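Local coordinates for protein AHL synthase (Burkholderia glumae, PDB 3P2H) that probably makes N-acyl-homoserine lactone quorum-sensing signals from S-adenosyl-L-methionine and a fatty acyl-[acyl carrier protein], releasing 5'-methylthioadenosine, at residues 142-148 / 170-174; 100-106 / 119-124; 20-25 / 37-43. The protein carries 3 engineered substitutions. All blocks are in the same frame, centred on the assembly; numbering follows the deposited sequence.

Contact 1: 142-148 / 170-174; sequences VTFCSME and RMVVA. Engineered in segment 142-148: Met147 (natural residue Ile). With NOO (N-(3-oxocyclohex-1-en-1-yl)octanamide), chain C.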
# COMPACT_ATOMS: atom_id res chain seq x y z
N VAL A 142 4.40 6.80 1.14
CA VAL A 142 5.48 6.80 2.10
C VAL A 142 5.83 5.35 2.38
O VAL A 142 4.96 4.55 2.75
CB VAL A 142 5.07 7.49 3.41
CG1 VAL A 142 6.21 7.45 4.40
CG2 VAL A 142 4.64 8.91 3.13
N THR A 143 7.09 5.01 2.19
CA THR A 143 7.51 3.63 2.42
C THR A 143 8.75 3.57 3.29
O THR A 143 9.62 4.43 3.20
CB THR A 143 7.84 2.94 1.08
OG1 THR A 143 9.25 2.98 0.85
CG2 THR A 143 7.15 3.64 -0.06
N PHE A 144 8.81 2.56 4.14
CA PHE A 144 9.97 2.37 5.00
C PHE A 144 11.11 2.13 4.01
O PHE A 144 10.91 1.51 2.97
CB PHE A 144 9.79 1.12 5.87
CG PHE A 144 8.73 1.27 6.93
CD1 PHE A 144 7.76 2.26 6.85
CD2 PHE A 144 8.69 0.38 8.00
CE1 PHE A 144 6.76 2.36 7.83
CE2 PHE A 144 7.70 0.47 8.97
CZ PHE A 144 6.73 1.46 8.89
N CYS A 145 12.31 2.63 4.30
CA CYS A 145 13.41 2.42 3.37
C CYS A 145 13.72 0.93 3.23
O CYS A 145 14.16 0.48 2.18
CB CYS A 145 14.65 3.20 3.82
SG CYS A 145 14.49 4.97 3.53
N SER A 146 13.47 0.16 4.29
CA SER A 146 13.73 -1.27 4.22
C SER A 146 12.81 -1.91 3.17
O SER A 146 13.20 -2.85 2.48
CB SER A 146 13.50 -1.91 5.59
OG SER A 146 12.19 -1.66 6.06
N MET A 147 11.60 -1.38 3.07
CA MET A 147 10.63 -1.88 2.09
C MET A 147 11.06 -1.40 0.71
O MET A 147 10.92 -2.11 -0.28
CB MET A 147 9.23 -1.35 2.42
CG MET A 147 8.13 -1.82 1.48
SD MET A 147 8.00 -3.62 1.39
CE MET A 147 7.07 -3.96 2.84
N GLU A 148 11.59 -0.18 0.66
CA GLU A 148 12.08 0.40 -0.59
C GLU A 148 13.16 -0.50 -1.17
O GLU A 148 13.24 -0.70 -2.38
CB GLU A 148 12.68 1.79 -0.35
CG GLU A 148 13.36 2.39 -1.59
CD GLU A 148 14.12 3.66 -1.29
OE1 GLU A 148 14.96 3.65 -0.36
OE2 GLU A 148 13.89 4.67 -1.98
N ARG A 170 11.97 5.67 12.68
CA ARG A 170 11.83 4.78 11.52
C ARG A 170 12.16 5.49 10.21
O ARG A 170 11.46 6.42 9.80
CB ARG A 170 10.41 4.21 11.43
CG ARG A 170 10.08 3.17 12.50
CD ARG A 170 8.69 2.57 12.29
NE ARG A 170 7.64 3.44 12.80
CZ ARG A 170 7.55 3.82 14.08
NH1 ARG A 170 8.45 3.39 14.96
NH2 ARG A 170 6.56 4.62 14.48
N MET A 171 13.22 5.04 9.54
CA MET A 171 13.63 5.65 8.28
C MET A 171 12.63 5.35 7.17
O MET A 171 12.35 4.19 6.88
CB MET A 171 15.01 5.13 7.86
CG MET A 171 15.63 5.88 6.67
SD MET A 171 16.12 7.60 7.04
CE MET A 171 17.34 7.31 8.30
N VAL A 172 12.08 6.41 6.57
CA VAL A 172 11.11 6.28 5.50
C VAL A 172 11.38 7.29 4.40
O VAL A 172 12.20 8.20 4.56
CB VAL A 172 9.66 6.51 6.01
CG1 VAL A 172 9.38 5.62 7.21
CG2 VAL A 172 9.47 7.97 6.37
N VAL A 173 10.70 7.13 3.28
CA VAL A 173 10.87 8.03 2.16
C VAL A 173 9.66 7.99 1.25
O VAL A 173 9.02 6.95 1.11
CB VAL A 173 12.13 7.65 1.34
CG1 VAL A 173 11.93 6.31 0.65
CG2 VAL A 173 12.45 8.74 0.34
N ALA A 174 9.32 9.13 0.65
CA ALA A 174 8.19 9.18 -0.26
C ALA A 174 8.71 8.43 -1.49
O ALA A 174 9.78 8.75 -2.00
CB ALA A 174 7.85 10.61 -0.61
C1 NOO C . 6.69 -2.50 6.35
O1 NOO C . 7.87 -2.83 6.33
C2 NOO C . 6.11 -1.48 5.38
C3 NOO C . 5.04 -0.65 5.72
C4 NOO C . 4.31 -0.94 7.05
C5 NOO C . 4.32 -2.46 7.48
C6 NOO C . 5.74 -3.11 7.43
N7 NOO C . 4.56 0.49 4.94
C8 NOO C . 3.29 0.97 4.54
O8 NOO C . 2.35 1.18 5.31
C9 NOO C . 3.01 1.28 3.05
C10 NOO C . 4.19 1.34 2.04
C11 NOO C . 3.82 2.31 0.88
C12 NOO C . 4.31 1.81 -0.49
C13 NOO C . 4.04 2.86 -1.59
C14 NOO C . 5.11 2.80 -2.70
C15 NOO C . 4.72 3.67 -3.90
O HOH W 1 13.09 1.72 7.08

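Contact 2: 100-106 / 119-124; sequences LSRFAAT and SVRPML. With NOO (N-(3-oxocyclohex-1-en-1-yl)octanamide), chain C; MTA (5'-deoxy-5'-methylthioadenosine), chain B.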
# COMPACT_ATOMS: atom_id res chain seq x y z
N LEU A 100 -0.38 4.17 -2.60
CA LEU A 100 -0.30 2.86 -1.96
C LEU A 100 0.07 3.10 -0.50
O LEU A 100 1.07 3.75 -0.22
CB LEU A 100 0.78 2.01 -2.64
CG LEU A 100 1.01 0.61 -2.05
CD1 LEU A 100 -0.27 -0.21 -2.14
CD2 LEU A 100 2.14 -0.09 -2.81
N SER A 101 -0.75 2.61 0.42
CA SER A 101 -0.48 2.77 1.84
C SER A 101 -0.82 1.50 2.61
O SER A 101 -1.30 0.53 2.03
CB SER A 101 -1.28 3.95 2.41
OG SER A 101 -2.67 3.78 2.21
N ARG A 102 -0.57 1.51 3.92
CA ARG A 102 -0.84 0.35 4.77
C ARG A 102 -0.45 -0.93 4.03
O ARG A 102 -1.26 -1.84 3.87
CB ARG A 102 -2.31 0.32 5.18
CG ARG A 102 -2.75 1.46 6.10
CD ARG A 102 -1.98 1.45 7.43
NE ARG A 102 -2.61 2.29 8.44
CZ ARG A 102 -2.61 3.62 8.44
NH1 ARG A 102 -3.22 4.29 9.42
NH2 ARG A 102 -2.00 4.30 7.47
N PHE A 103 0.79 -0.98 3.58
CA PHE A 103 1.31 -2.12 2.85
C PHE A 103 2.15 -2.99 3.78
O PHE A 103 3.11 -2.51 4.38
CB PHE A 103 2.17 -1.64 1.68
CG PHE A 103 2.66 -2.75 0.79
CD1 PHE A 103 1.84 -3.30 -0.17
CD2 PHE A 103 3.97 -3.23 0.91
CE1 PHE A 103 2.30 -4.32 -1.01
CE2 PHE A 103 4.44 -4.24 0.08
CZ PHE A 103 3.60 -4.79 -0.88
N ALA A 104 1.79 -4.26 3.89
CA ALA A 104 2.51 -5.18 4.76
C ALA A 104 2.34 -6.63 4.31
O ALA A 104 1.34 -6.99 3.69
CB ALA A 104 2.02 -5.03 6.19
N ALA A 105 3.33 -7.45 4.64
CA ALA A 105 3.31 -8.87 4.30
C ALA A 105 3.91 -9.66 5.46
O ALA A 105 4.96 -9.31 5.99
CB ALA A 105 4.10 -9.11 3.03
N THR A 106 3.22 -10.73 5.85
CA THR A 106 3.66 -11.60 6.94
C THR A 106 4.20 -12.91 6.36
O THR A 106 5.37 -13.01 6.01
CB THR A 106 2.50 -11.95 7.89
OG1 THR A 106 1.99 -10.75 8.49
CG2 THR A 106 2.98 -12.89 8.99
N SER A 119 7.14 -12.69 -0.29
CA SER A 119 5.80 -12.44 0.23
C SER A 119 5.37 -11.07 -0.25
O SER A 119 4.21 -10.86 -0.63
CB SER A 119 5.82 -12.44 1.76
OG SER A 119 6.34 -13.65 2.26
N VAL A 120 6.30 -10.14 -0.22
CA VAL A 120 6.04 -8.78 -0.66
C VAL A 120 5.65 -8.76 -2.13
O VAL A 120 4.70 -8.09 -2.53
CB VAL A 120 7.28 -7.88 -0.45
CG1 VAL A 120 7.09 -6.54 -1.15
CG2 VAL A 120 7.52 -7.68 1.04
N ARG A 121 6.38 -9.54 -2.93
CA ARG A 121 6.12 -9.56 -4.37
C ARG A 121 4.67 -9.78 -4.80
O ARG A 121 4.13 -8.97 -5.55
CB ARG A 121 7.03 -10.59 -5.06
CG ARG A 121 7.21 -10.30 -6.54
CD ARG A 121 8.23 -11.22 -7.19
NE ARG A 121 7.62 -12.47 -7.62
CZ ARG A 121 7.14 -12.68 -8.84
NH1 ARG A 121 7.22 -11.74 -9.78
NH2 ARG A 121 6.57 -13.84 -9.13
N PRO A 122 4.03 -10.87 -4.34
CA PRO A 122 2.64 -11.10 -4.75
C PRO A 122 1.70 -9.98 -4.31
O PRO A 122 0.78 -9.61 -5.05
CB PRO A 122 2.31 -12.45 -4.10
CG PRO A 122 3.22 -12.50 -2.90
CD PRO A 122 4.51 -11.92 -3.43
N MET A 123 1.93 -9.43 -3.12
CA MET A 123 1.11 -8.34 -2.62
C MET A 123 1.26 -7.12 -3.53
O MET A 123 0.28 -6.47 -3.88
CB MET A 123 1.50 -7.98 -1.19
CG MET A 123 1.01 -8.96 -0.13
SD MET A 123 -0.80 -9.14 -0.11
CE MET A 123 -1.29 -7.43 0.06
N LEU A 124 2.49 -6.83 -3.91
CA LEU A 124 2.75 -5.69 -4.78
C LEU A 124 2.15 -5.91 -6.16
O LEU A 124 1.53 -5.01 -6.74
CB LEU A 124 4.26 -5.46 -4.91
CG LEU A 124 4.71 -4.19 -5.64
CD1 LEU A 124 4.07 -2.96 -5.00
CD2 LEU A 124 6.22 -4.09 -5.59
C1 NOO C . 6.69 -2.50 6.35
O1 NOO C . 7.87 -2.83 6.33
C2 NOO C . 6.11 -1.48 5.38
C3 NOO C . 5.04 -0.65 5.72
C4 NOO C . 4.31 -0.94 7.05
C5 NOO C . 4.32 -2.46 7.48
C6 NOO C . 5.74 -3.11 7.43
N7 NOO C . 4.56 0.49 4.94
C8 NOO C . 3.29 0.97 4.54
O8 NOO C . 2.35 1.18 5.31
C9 NOO C . 3.01 1.28 3.05
C10 NOO C . 4.19 1.34 2.04
C11 NOO C . 3.82 2.31 0.88
C12 NOO C . 4.31 1.81 -0.49
C13 NOO C . 4.04 2.86 -1.59
C14 NOO C . 5.11 2.80 -2.70
C15 NOO C . 4.72 3.67 -3.90
CS MTA B . 3.39 5.92 7.10
S5' MTA B . 4.82 6.49 8.07
C5' MTA B . 4.36 5.91 9.73
C4' MTA B . 3.73 7.02 10.57
O4' MTA B . 2.51 7.44 9.91
C2' MTA B . 1.80 6.55 11.95
O2' MTA B . 1.20 6.70 13.24
C3' MTA B . 3.37 6.45 11.95
O3' MTA B . 3.90 7.31 12.97
C1' MTA B . 1.55 7.70 10.96
N9 MTA B . 0.19 7.66 10.38
C8 MTA B . -0.37 6.65 9.64
N7 MTA B . -1.59 6.94 9.29
C5 MTA B . -1.90 8.17 9.78
C6 MTA B . -3.05 9.02 9.73
N6 MTA B . -4.19 8.61 9.05
N1 MTA B . -3.01 10.24 10.36
C2 MTA B . -1.90 10.67 11.04
N3 MTA B . -0.79 9.86 11.09
C4 MTA B . -0.75 8.65 10.50

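Contact 3: 20-25 / 37-43; sequences GSYRYR and SEDEKME. Engineered in segment 37-43: Met42 (natural residue Phe).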
# COMPACT_ATOMS: atom_id res chain seq x y z
N GLY A 20 -9.16 -5.23 9.72
CA GLY A 20 -8.88 -4.29 10.79
C GLY A 20 -8.03 -4.90 11.88
O GLY A 20 -7.18 -4.23 12.46
N SER A 21 -8.26 -6.18 12.16
CA SER A 21 -7.51 -6.89 13.19
C SER A 21 -6.09 -7.13 12.71
O SER A 21 -5.14 -6.98 13.47
CB SER A 21 -8.19 -8.23 13.50
OG SER A 21 -7.48 -8.94 14.51
N TYR A 22 -5.94 -7.52 11.44
CA TYR A 22 -4.62 -7.77 10.91
C TYR A 22 -3.82 -6.48 10.91
O TYR A 22 -2.63 -6.48 11.23
CB TYR A 22 -4.69 -8.31 9.49
CG TYR A 22 -3.32 -8.54 8.89
CD1 TYR A 22 -2.50 -9.58 9.33
CD2 TYR A 22 -2.83 -7.69 7.90
CE1 TYR A 22 -1.23 -9.77 8.79
CE2 TYR A 22 -1.56 -7.88 7.36
CZ TYR A 22 -0.77 -8.92 7.81
OH TYR A 22 0.48 -9.09 7.27
N ARG A 23 -4.46 -5.37 10.54
CA ARG A 23 -3.77 -4.10 10.53
C ARG A 23 -3.38 -3.67 11.94
O ARG A 23 -2.31 -3.11 12.15
CB ARG A 23 -4.63 -3.03 9.84
CG ARG A 23 -4.49 -3.08 8.32
CD ARG A 23 -5.47 -2.16 7.60
NE ARG A 23 -5.41 -0.78 8.07
CZ ARG A 23 -6.08 0.21 7.50
NH1 ARG A 23 -6.84 -0.03 6.44
NH2 ARG A 23 -6.01 1.44 7.99
N TYR A 24 -4.25 -3.95 12.91
CA TYR A 24 -3.95 -3.59 14.29
C TYR A 24 -2.68 -4.32 14.74
O TYR A 24 -1.77 -3.72 15.31
CB TYR A 24 -5.08 -4.00 15.23
CG TYR A 24 -4.77 -3.67 16.68
CD1 TYR A 24 -4.98 -2.38 17.18
CD2 TYR A 24 -4.20 -4.62 17.53
CE1 TYR A 24 -4.63 -2.05 18.49
CE2 TYR A 24 -3.84 -4.30 18.84
CZ TYR A 24 -4.06 -3.00 19.31
OH TYR A 24 -3.69 -2.66 20.59
N ARG A 25 -2.63 -5.62 14.47
CA ARG A 25 -1.48 -6.42 14.87
C ARG A 25 -0.17 -5.98 14.22
O ARG A 25 0.88 -6.00 14.86
CB ARG A 25 -1.77 -7.89 14.58
CG ARG A 25 -2.86 -8.46 15.49
CD ARG A 25 -3.20 -9.90 15.16
NE ARG A 25 -4.20 -10.01 14.10
CZ ARG A 25 -4.19 -10.94 13.16
NH1 ARG A 25 -3.21 -11.85 13.15
NH2 ARG A 25 -5.13 -10.98 12.23
N SER A 37 -4.80 -0.75 22.56
CA SER A 37 -6.20 -0.37 22.61
C SER A 37 -6.95 -1.36 23.49
O SER A 37 -6.36 -2.27 24.07
CB SER A 37 -6.83 -0.39 21.21
OG SER A 37 -7.00 -1.72 20.75
N GLU A 38 -8.26 -1.17 23.60
CA GLU A 38 -9.09 -2.07 24.40
C GLU A 38 -10.16 -2.63 23.47
O GLU A 38 -10.37 -2.11 22.37
CB GLU A 38 -9.75 -1.30 25.55
CG GLU A 38 -8.77 -0.61 26.50
CD GLU A 38 -9.48 0.04 27.68
OE1 GLU A 38 -10.15 1.08 27.48
OE2 GLU A 38 -9.38 -0.48 28.80
N ASP A 39 -10.83 -3.69 23.91
CA ASP A 39 -11.90 -4.29 23.13
C ASP A 39 -11.41 -4.90 21.82
O ASP A 39 -10.35 -5.54 21.79
CB ASP A 39 -12.98 -3.24 22.86
CG ASP A 39 -13.49 -2.61 24.14
OD1 ASP A 39 -13.44 -1.36 24.26
OD2 ASP A 39 -13.93 -3.36 25.03
N GLU A 40 -12.17 -4.71 20.74
CA GLU A 40 -11.79 -5.28 19.44
C GLU A 40 -10.52 -4.66 18.86
O GLU A 40 -10.30 -3.45 18.96
CB GLU A 40 -12.93 -5.11 18.42
CG GLU A 40 -14.24 -5.80 18.75
CD GLU A 40 -15.08 -5.03 19.75
OE1 GLU A 40 -16.22 -5.48 20.04
OE2 GLU A 40 -14.63 -3.98 20.26
N LYS A 41 -9.69 -5.51 18.26
CA LYS A 41 -8.46 -5.04 17.64
C LYS A 41 -8.85 -4.40 16.32
O LYS A 41 -9.34 -5.07 15.41
CB LYS A 41 -7.50 -6.20 17.40
CG LYS A 41 -7.01 -6.87 18.67
CD LYS A 41 -6.07 -8.01 18.34
CE LYS A 41 -5.53 -8.65 19.60
NZ LYS A 41 -4.64 -9.81 19.28
N MET A 42 -8.65 -3.09 16.21
CA MET A 42 -9.00 -2.38 14.99
C MET A 42 -8.08 -1.21 14.72
O MET A 42 -7.86 -0.37 15.59
CB MET A 42 -10.44 -1.87 15.09
CG MET A 42 -10.87 -0.91 13.98
SD MET A 42 -10.83 -1.66 12.33
CE MET A 42 -12.25 -2.78 12.42
N GLU A 43 -7.53 -1.17 13.51
CA GLU A 43 -6.65 -0.07 13.13
C GLU A 43 -7.21 0.50 11.83
O GLU A 43 -7.17 -0.15 10.80
CB GLU A 43 -5.22 -0.56 12.91
CG GLU A 43 -4.21 0.54 12.58
CD GLU A 43 -4.38 1.13 11.17
OE1 GLU A 43 -4.07 0.43 10.19
OE2 GLU A 43 -4.83 2.29 11.06

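Contact 1: 142-148 / 170-174
Arg170 sets its CD 4.1 Å from CE2 of Phe144, and Trp33 packs on the same arginine. At Met171 the backbone makes the polar contacts: its O accepts a hydrogen bond from Cys145 N (3.0 Å) and another from a water, 2.6 Å away, that also takes a bond from Ser146 N, so the backbone of strand 170-178 is tied to the first turn of helix 145-154. The Met171 CG lies 3.5 Å from SG of Cys145. Val172 faces Phe144 as an antiparallel non-hydrogen-bonded pair (CA to CA 4.1 Å); its CG1 reaches CD1 of Phe144 at 3.7 Å and its CG2 meets CG1 of Val142 at 3.8 Å. Val173 and Thr143 form the hydrogen-bonded pair, Thr143 N to Val173 O and Val173 N to Thr143 O both 2.9 Å, while Val173 CG1 touches Cys145 SG (4.1 Å) and Glu148, whose carboxylate is salt-bridged to Arg160. Ala174 lies opposite Val142 as a further non-hydrogen-bonded pair, CA to CA 4.3 Å. Phe144 is the N-cap residue, where strand gives way to helix. The inhibitor NOO runs along the side of strand 138-144 that faces strand 97-105, its ring over one face of Phe144 and its C11 3.1 Å from Val142 O, with the engineered Met147 also touching it. In this acetyltransferase-like sheet, strand 138-144 and the helix start line the inhibitor pocket, backed by strand 170-174.

Contact 2: 100-106 / 119-124
Apolar packing makes up the contact between the strand and the start of helix 120-133, with no hydrogen bond joining the two segments. Phe103 contributes the most: its ring edge meets Val120, CE2 to CG1 at 3.7 Å, while CE1 lies 3.8 Å from CB of Met123 and CZ 4.1 Å from CB of Leu124. Before it, Leu100 CD2 reaches Leu124 CD1 (4.1 Å); beyond it, the small Ala105 sets its CB 4.0 Å from CB of Ser119. A helix thus covers one face of the mixed sheet, as in the acetyltransferase-like fold of this family; the axes of strand 103-105 and helix 120-124 approach to 8.3 Å, with 140° between their N-to-C directions. Ligand contacts are made by the same strand where it turns a corner at Arg102. Phe103 N gives a weak hydrogen bond to the amide O8 of NOO (3.2 Å), and Ala104 CB approaches its ring. Arg102 NH1 and NH2 make weak bonds to N7 of MTA (3.1 and 3.2 Å). Arg102 also forms salt bridges with Glu43 and Asp45, and Asp45 is itself hydrogen-bonded to MTA.

Contact 3: 20-25 / 37-43
Tyr24 lays one face of its ring over Lys41, its CD2 3.7 Å from the lysine CB, and carries its hydroxyl on to Ser37 at the start of the segment, where Ser37 N donates a hydrogen bond to Tyr24 OH (3.0 Å). One turn earlier in the helix, Gly20 O accepts a bond from Glu43 N (3.3 Å) while also serving Tyr24 N (3.0 Å) within the helix. In this variant Gly20 CA lies 3.6 Å from SD of the engineered Met42. Lys41 O sits 3.4 Å from Ser21 CA in a CA-H...O contact. Arg23 and Glu43 form a salt bridge, Arg23 NE to Glu43 OE1 at 2.8 Å, with NH2 adding a bond to OE1 at 3.1 Å; Asp48 is a second partner for the arginine. Glu43 also pairs with Arg102, a residue of the MTA pocket, so the helix-loop contact adjoins that site. Helix 13-30 is thereby flanked by the loop that leads to strand 53-58, while Tyr22 and Arg23 touch strand 64-72.

Overall arrangement
Along the chain the contacts come in series, contact 3 first, then contact 2, then contact 1. Contacts 1 and 2 share the mixed sheet through neighbouring strands 97-105 and 138-144; their centres are 13 Å apart, they meet where the engineered Met147 packs on Phe103 and Val120, and both touch NOO. Contact 3 lies to the side, its centre 19 Å from contact 2 and 23 Å from contact 1, without touching the latter. It joins contact 2 through the Arg102-Glu43 salt bridge and a probable Tyr22-Thr106 hydrogen bond. The inhibitor lies between strands 97-105 and 138-144, with the start of helix 145-154 beside it, whereas Arg102 links the MTA site to helix 13-30 and the loop of contact 3.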